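Local coordinates for probable ss-1,3-N-acetylglucosaminyltransferase (Staphylococcus aureus subsp. aureus N315, PDB 6H21), which is probably a glycosyltransferase with a GT-A family 2 domain, and holds uridine-diphosphate-N-acetylglucosamine and manganese, at residues C[172-186]-C[199-211]. Residues are numbered along the deposited sequence; the frame is centred on the assembly and turned at random.
Sequences LSVLKMFKKSVIDKN and DQLFTIEFLMNSK. With UD1 (uridine-diphosphate-N-acetylglucosamine), chain X.
L172, F206 and T203 bury the most surface where 172-186 packs on the helix at 199-207. L172 spreads its two methyls along that helix: CD2 lies 3.8 Å from T203 CG2, while CD1 lies against I204 CD1 and Q200 OE1, which is hydrogen-bonded to Y274, and L172 CB meets Q200 CG. The T203 hydroxyl donates to L172 O (OG1 to O, 2.9 Å) from well above the carbonyl plane, 54° out of it, so the bond misses the lone-pair direction. F206 reaches between two partners because its CG points away from the backbone N (chi1 -168°). The edge of F178 meets one face, F178 CD2 lying 3.4 Å above the F206 ring plane and over its centre; the planes, at 80°, make this a T-shaped pair. V182 CG1 sits over the opposite face, offset toward the rim, in a CH-pi contact 3.9 Å from the F206 ring centroid. F178 in turn offers a face to the edge of F202, which completes an aromatic cluster. At the N-terminal end of 199-211, D199 OD2 accepts from O6' of uridine-diphosphate-N-acetylglucosamine (2.6 Å) and forms a salt bridge with R94; a water joins the same OD2 to V174 N and the ligand's O4', so this packing reaches the ligand pocket. Strand 177-179, antiparallel to strands 105-108 and 134-142, carries F178 onto the helix from the sheet side, whereas helix 242-256 touches Q200, L201 and I204.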
loop_
_atom_site.group_PDB
_atom_site.type_symbol
_atom_site.label_atom_id
_atom_site.label_comp_id
_atom_site.label_asym_id
_atom_site.label_seq_id
_atom_site.Cartn_x
_atom_site.Cartn_y
_atom_site.Cartn_z
ATOM N N LEU C 172 -29.248 -3.192 15.524
ATOM C CA LEU C 172 -29.733 -4.483 15.116
ATOM C C LEU C 172 -29.951 -5.427 16.308
ATOM O O LEU C 172 -30.212 -6.621 16.098
ATOM C CB LEU C 172 -28.721 -5.066 14.131
ATOM C CG LEU C 172 -28.746 -4.466 12.735
ATOM C CD1 LEU C 172 -27.689 -5.132 11.871
ATOM C CD2 LEU C 172 -30.120 -4.571 12.095
ATOM N N SER C 173 -29.928 -4.918 17.539
ATOM C CA SER C 173 -30.324 -5.746 18.703
ATOM C C SER C 173 -31.800 -6.128 18.541
ATOM O O SER C 173 -32.545 -5.456 17.834
ATOM C CB SER C 173 -30.099 -5.049 20.026
ATOM O OG SER C 173 -31.177 -4.181 20.343
ATOM N N VAL C 174 -32.219 -7.181 19.238
ATOM C CA VAL C 174 -33.609 -7.588 19.246
ATOM C C VAL C 174 -34.370 -6.928 20.407
ATOM O O VAL C 174 -35.514 -7.342 20.697
ATOM C CB VAL C 174 -33.726 -9.120 19.304
ATOM C CG1 VAL C 174 -33.036 -9.749 18.105
ATOM C CG2 VAL C 174 -33.189 -9.672 20.612
ATOM N N LEU C 175 -33.785 -5.889 21.031
ATOM C CA LEU C 175 -34.405 -5.249 22.200
ATOM C C LEU C 175 -35.401 -4.168 21.736
ATOM O O LEU C 175 -35.203 -2.957 21.893
ATOM C CB LEU C 175 -33.301 -4.723 23.114
ATOM C CG LEU C 175 -32.219 -5.753 23.438
ATOM C CD1 LEU C 175 -31.114 -5.132 24.262
ATOM C CD2 LEU C 175 -32.803 -6.974 24.154
ATOM N N LYS C 176 -36.503 -4.670 21.174
ATOM C CA LYS C 176 -37.432 -3.940 20.327
ATOM C C LYS C 176 -38.790 -4.650 20.368
ATOM O O LYS C 176 -38.889 -5.781 20.852
ATOM C CB LYS C 176 -36.916 -3.932 18.883
ATOM C CG LYS C 176 -35.603 -3.190 18.654
ATOM C CD LYS C 176 -35.061 -3.357 17.258
ATOM C CE LYS C 176 -33.892 -2.443 16.951
ATOM N NZ LYS C 176 -32.725 -2.672 17.843
ATOM N N MET C 177 -39.817 -4.015 19.802
ATOM C CA MET C 177 -41.162 -4.603 19.752
ATOM C C MET C 177 -41.444 -5.090 18.320
ATOM O O MET C 177 -41.482 -4.318 17.396
ATOM C CB MET C 177 -42.210 -3.584 20.215
ATOM C CG MET C 177 -43.619 -4.137 20.261
ATOM S SD MET C 177 -44.806 -3.014 21.042
ATOM C CE MET C 177 -44.195 -3.000 22.726
ATOM N N PHE C 178 -41.637 -6.406 18.175
ATOM C CA PHE C 178 -41.804 -7.109 16.908
ATOM C C PHE C 178 -43.227 -7.683 16.783
ATOM O O PHE C 178 -43.684 -8.339 17.670
ATOM C CB PHE C 178 -40.855 -8.310 16.840
ATOM C CG PHE C 178 -39.375 -8.027 16.776
ATOM C CD1 PHE C 178 -38.627 -7.859 17.933
ATOM C CD2 PHE C 178 -38.713 -8.014 15.562
ATOM C CE1 PHE C 178 -37.260 -7.652 17.871
ATOM C CE2 PHE C 178 -37.345 -7.801 15.506
ATOM C CZ PHE C 178 -36.622 -7.623 16.660
ATOM N N LYS C 179 -43.873 -7.493 15.631
ATOM C CA LYS C 179 -45.195 -8.072 15.357
ATOM C C LYS C 179 -45.057 -9.592 15.202
ATOM O O LYS C 179 -44.285 -10.083 14.395
ATOM C CB LYS C 179 -45.819 -7.441 14.108
ATOM C CG LYS C 179 -47.216 -7.954 13.783
ATOM C CD LYS C 179 -47.902 -7.183 12.681
ATOM C CE LYS C 179 -48.746 -6.049 13.223
ATOM N NZ LYS C 179 -49.404 -5.291 12.136
ATOM N N LYS C 180 -45.844 -10.330 15.982
ATOM C CA LYS C 180 -45.677 -11.771 16.137
ATOM C C LYS C 180 -46.014 -12.519 14.832
ATOM O O LYS C 180 -45.396 -13.545 14.522
ATOM C CB LYS C 180 -46.533 -12.265 17.310
ATOM C CG LYS C 180 -46.354 -13.740 17.653
ATOM C CD LYS C 180 -44.976 -14.072 18.190
ATOM C CE LYS C 180 -44.618 -15.543 18.130
ATOM N NZ LYS C 180 -45.744 -16.436 18.490
ATOM N N SER C 181 -46.992 -12.026 14.070
ATOM C CA SER C 181 -47.472 -12.739 12.871
ATOM C C SER C 181 -46.360 -12.827 11.812
ATOM O O SER C 181 -46.269 -13.798 11.058
ATOM C CB SER C 181 -48.722 -12.088 12.331
ATOM O OG SER C 181 -48.470 -10.732 11.981
ATOM N N VAL C 182 -45.496 -11.809 11.753
ATOM C CA VAL C 182 -44.356 -11.793 10.831
ATOM C C VAL C 182 -43.390 -12.926 11.219
ATOM O O VAL C 182 -42.874 -13.658 10.354
ATOM C CB VAL C 182 -43.668 -10.412 10.836
ATOM C CG1 VAL C 182 -42.372 -10.418 10.040
ATOM C CG2 VAL C 182 -44.593 -9.303 10.348
ATOM N N ILE C 183 -43.136 -13.056 12.521
ATOM C CA ILE C 183 -42.266 -14.096 13.056
ATOM C C ILE C 183 -42.875 -15.482 12.760
ATOM O O ILE C 183 -42.149 -16.388 12.349
ATOM C CB ILE C 183 -41.995 -13.849 14.559
ATOM C CG1 ILE C 183 -41.034 -12.671 14.764
ATOM C CG2 ILE C 183 -41.484 -15.106 15.256
ATOM C CD1 ILE C 183 -41.061 -12.096 16.163
ATOM N N ASP C 184 -44.195 -15.631 12.939
ATOM C CA ASP C 184 -44.899 -16.939 12.786
ATOM C C ASP C 184 -44.954 -17.375 11.308
ATOM O O ASP C 184 -44.523 -18.487 10.960
ATOM C CB ASP C 184 -46.317 -16.896 13.357
ATOM C CG ASP C 184 -46.375 -16.655 14.855
ATOM O OD1 ASP C 184 -45.337 -16.841 15.522
ATOM O OD2 ASP C 184 -47.456 -16.269 15.345
ATOM N N LYS C 185 -45.483 -16.493 10.451
ATOM C CA LYS C 185 -45.690 -16.756 9.030
ATOM C C LYS C 185 -44.358 -17.109 8.355
ATOM O O LYS C 185 -44.326 -17.956 7.475
ATOM C CB LYS C 185 -46.313 -15.537 8.341
ATOM C CG LYS C 185 -47.759 -15.234 8.709
ATOM C CD LYS C 185 -48.218 -13.873 8.209
ATOM C CE LYS C 185 -49.691 -13.602 8.429
ATOM N NZ LYS C 185 -50.254 -12.769 7.339
ATOM N N ASN C 186 -43.269 -16.450 8.778
ATOM C CA ASN C 186 -41.967 -16.544 8.107
ATOM C C ASN C 186 -41.049 -17.540 8.827
ATOM O O ASN C 186 -39.910 -17.720 8.413
ATOM C CB ASN C 186 -41.328 -15.161 7.977
ATOM C CG ASN C 186 -42.144 -14.258 7.076
ATOM O OD1 ASN C 186 -42.181 -14.471 5.870
ATOM N ND2 ASN C 186 -42.846 -13.291 7.639
ATOM N N ASP C 199 -28.319 -12.287 16.932
ATOM C CA ASP C 199 -29.324 -11.267 17.174
ATOM C C ASP C 199 -29.443 -10.362 15.936
ATOM O O ASP C 199 -30.545 -10.039 15.499
ATOM C CB ASP C 199 -29.015 -10.496 18.465
ATOM C CG ASP C 199 -29.189 -11.329 19.729
ATOM O OD1 ASP C 199 -29.348 -12.558 19.607
ATOM O OD2 ASP C 199 -29.189 -10.738 20.839
ATOM N N GLN C 200 -28.303 -9.989 15.348
ATOM C CA GLN C 200 -28.300 -9.242 14.072
ATOM C C GLN C 200 -29.074 -10.010 12.991
ATOM O O GLN C 200 -29.855 -9.430 12.247
ATOM C CB GLN C 200 -26.874 -9.045 13.557
ATOM C CG GLN C 200 -26.033 -8.061 14.340
ATOM C CD GLN C 200 -24.705 -7.833 13.647
ATOM O OE1 GLN C 200 -24.642 -7.334 12.521
ATOM N NE2 GLN C 200 -23.620 -8.217 14.310
ATOM N N LEU C 201 -28.837 -11.322 12.901
ATOM C CA LEU C 201 -29.427 -12.140 11.872
ATOM C C LEU C 201 -30.952 -12.179 12.041
ATOM O O LEU C 201 -31.672 -12.066 11.058
ATOM C CB LEU C 201 -28.838 -13.551 11.912
ATOM C CG LEU C 201 -29.502 -14.545 10.958
ATOM C CD1 LEU C 201 -29.486 -14.031 9.531
ATOM C CD2 LEU C 201 -28.831 -15.912 11.038
ATOM N N PHE C 202 -31.418 -12.321 13.291
ATOM C CA PHE C 202 -32.846 -12.344 13.584
ATOM C C PHE C 202 -33.486 -11.014 13.158
ATOM O O PHE C 202 -34.485 -11.024 12.471
ATOM C CB PHE C 202 -33.103 -12.639 15.063
ATOM C CG PHE C 202 -34.564 -12.697 15.431
ATOM C CD1 PHE C 202 -35.279 -11.530 15.663
ATOM C CD2 PHE C 202 -35.227 -13.911 15.515
ATOM C CE1 PHE C 202 -36.622 -11.577 15.996
ATOM C CE2 PHE C 202 -36.568 -13.959 15.845
ATOM C CZ PHE C 202 -37.269 -12.793 16.077
ATOM N N THR C 203 -32.895 -9.880 13.556
ATOM C CA THR C 203 -33.452 -8.571 13.222
ATOM C C THR C 203 -33.449 -8.346 11.701
ATOM O O THR C 203 -34.450 -7.857 11.149
ATOM C CB THR C 203 -32.733 -7.439 13.960
ATOM O OG1 THR C 203 -32.869 -7.651 15.366
ATOM C CG2 THR C 203 -33.286 -6.077 13.607
ATOM N N ILE C 204 -32.358 -8.722 11.023
ATOM C CA ILE C 204 -32.264 -8.613 9.560
ATOM C C ILE C 204 -33.327 -9.491 8.883
ATOM O O ILE C 204 -33.980 -9.027 7.945
ATOM C CB ILE C 204 -30.845 -8.967 9.064
ATOM C CG1 ILE C 204 -29.803 -7.948 9.537
ATOM C CG2 ILE C 204 -30.826 -9.180 7.549
ATOM C CD1 ILE C 204 -29.577 -6.779 8.611
ATOM N N GLU C 205 -33.460 -10.758 9.313
ATOM C CA GLU C 205 -34.483 -11.675 8.756
ATOM C C GLU C 205 -35.863 -11.023 8.910
ATOM O O GLU C 205 -36.688 -11.075 7.982
ATOM C CB GLU C 205 -34.441 -13.065 9.409
ATOM C CG GLU C 205 -33.263 -13.923 8.946
ATOM C CD GLU C 205 -33.179 -15.378 9.419
ATOM O OE1 GLU C 205 -33.728 -15.711 10.487
ATOM O OE2 GLU C 205 -32.525 -16.186 8.717
ATOM N N PHE C 206 -36.103 -10.384 10.067
ATOM C CA PHE C 206 -37.369 -9.726 10.320
ATOM C C PHE C 206 -37.560 -8.554 9.354
ATOM O O PHE C 206 -38.635 -8.417 8.746
ATOM C CB PHE C 206 -37.477 -9.223 11.758
ATOM C CG PHE C 206 -38.867 -8.789 12.133
ATOM C CD1 PHE C 206 -39.304 -7.501 11.870
ATOM C CD2 PHE C 206 -39.752 -9.679 12.719
ATOM C CE1 PHE C 206 -40.587 -7.108 12.215
ATOM C CE2 PHE C 206 -41.040 -9.285 13.055
ATOM C CZ PHE C 206 -41.459 -8.003 12.799
ATOM N N LEU C 207 -36.538 -7.700 9.250
ATOM C CA LEU C 207 -36.573 -6.477 8.389
ATOM C C LEU C 207 -36.858 -6.843 6.920
ATOM O O LEU C 207 -37.596 -6.148 6.243
ATOM C CB LEU C 207 -35.238 -5.719 8.497
ATOM C CG LEU C 207 -34.984 -4.983 9.812
ATOM C CD1 LEU C 207 -33.543 -4.492 9.878
ATOM C CD2 LEU C 207 -35.952 -3.823 9.990
ATOM N N MET C 208 -36.260 -7.941 6.447
ATOM C CA MET C 208 -36.320 -8.360 5.064
ATOM C C MET C 208 -37.687 -9.006 4.748
ATOM O O MET C 208 -38.018 -9.230 3.585
ATOM C CB MET C 208 -35.192 -9.358 4.773
ATOM C CG MET C 208 -33.771 -8.743 4.813
ATOM S SD MET C 208 -33.583 -7.306 3.727
ATOM C CE MET C 208 -33.633 -5.938 4.882
ATOM N N ASN C 209 -38.490 -9.272 5.778
ATOM C CA ASN C 209 -39.809 -9.869 5.619
ATOM C C ASN C 209 -40.894 -8.906 6.112
ATOM O O ASN C 209 -42.008 -9.301 6.265
ATOM C CB ASN C 209 -39.870 -11.207 6.349
ATOM C CG ASN C 209 -39.111 -12.262 5.583
ATOM O OD1 ASN C 209 -39.593 -12.729 4.551
ATOM N ND2 ASN C 209 -37.910 -12.590 6.031
ATOM N N SER C 210 -40.570 -7.629 6.315
ATOM C CA SER C 210 -41.584 -6.679 6.792
ATOM C C SER C 210 -41.346 -5.316 6.144
ATOM O O SER C 210 -40.291 -5.086 5.579
ATOM C CB SER C 210 -41.580 -6.597 8.296
ATOM O OG SER C 210 -40.340 -6.093 8.769
ATOM N N LYS C 211 -42.352 -4.440 6.217
ATOM C CA LYS C 211 -42.360 -3.185 5.452
ATOM C C LYS C 211 -42.329 -1.965 6.386
ATOM O O LYS C 211 -41.683 -0.978 6.080
ATOM C CB LYS C 211 -43.586 -3.141 4.531
HETATM C "C1'" UD1 X . -25.241 -8.587 24.588
HETATM C "C2'" UD1 X . -25.751 -7.526 23.609
HETATM C "C3'" UD1 X . -27.279 -7.506 23.615
HETATM C "C4'" UD1 X . -27.808 -8.909 23.326
HETATM C "C5'" UD1 X . -27.157 -9.965 24.223
HETATM C "C6'" UD1 X . -27.590 -11.387 23.852
HETATM C "C7'" UD1 X . -24.295 -5.562 23.271
HETATM C "C8'" UD1 X . -23.914 -4.203 23.795
HETATM N "N2'" UD1 X . -25.231 -6.211 23.966
HETATM O "O1'" UD1 X . -25.717 -8.236 25.891
HETATM O "O3'" UD1 X . -27.761 -6.572 22.637
HETATM O "O4'" UD1 X . -29.221 -8.916 23.538
HETATM O "O5'" UD1 X . -25.718 -9.874 24.192
HETATM O "O6'" UD1 X . -27.388 -11.670 22.470
HETATM O "O7'" UD1 X . -23.784 -6.032 22.268
HETATM N N1 UD1 X . -28.561 -15.805 28.784
HETATM C C2 UD1 X . -29.127 -17.067 28.531
HETATM N N3 UD1 X . -28.402 -18.177 28.605
HETATM C C4 UD1 X . -27.115 -18.129 28.929
HETATM C C5 UD1 X . -26.511 -16.898 29.188
HETATM C C6 UD1 X . -27.255 -15.719 29.103
HETATM O O2 UD1 X . -30.320 -17.179 28.221
HETATM O O4 UD1 X . -26.491 -19.211 28.998
HETATM C C1B UD1 X . -29.436 -14.638 28.660
HETATM C C2B UD1 X . -29.281 -13.622 29.778
HETATM O "O2'" UD1 X . -29.976 -14.039 30.948
HETATM C C3B UD1 X . -29.862 -12.375 29.130
HETATM C C4B UD1 X . -29.533 -12.549 27.649
HETATM O O4B UD1 X . -29.171 -13.925 27.453
HETATM O O3B UD1 X . -31.284 -12.326 29.310
HETATM C C5B UD1 X . -28.371 -11.682 27.200
HETATM O O5B UD1 X . -27.328 -11.789 28.159
HETATM P PA UD1 X . -26.565 -10.505 28.732
HETATM O O1A UD1 X . -25.575 -11.035 29.718
HETATM O O2A UD1 X . -27.522 -9.373 29.096
HETATM O O3A UD1 X . -25.770 -10.081 27.428
HETATM P PB UD1 X . -25.024 -8.682 27.253
HETATM O O1B UD1 X . -23.573 -8.969 27.022
HETATM O O2B UD1 X . -25.405 -7.674 28.328
HETATM O O HOH W 1 -30.005 -8.345 20.760
#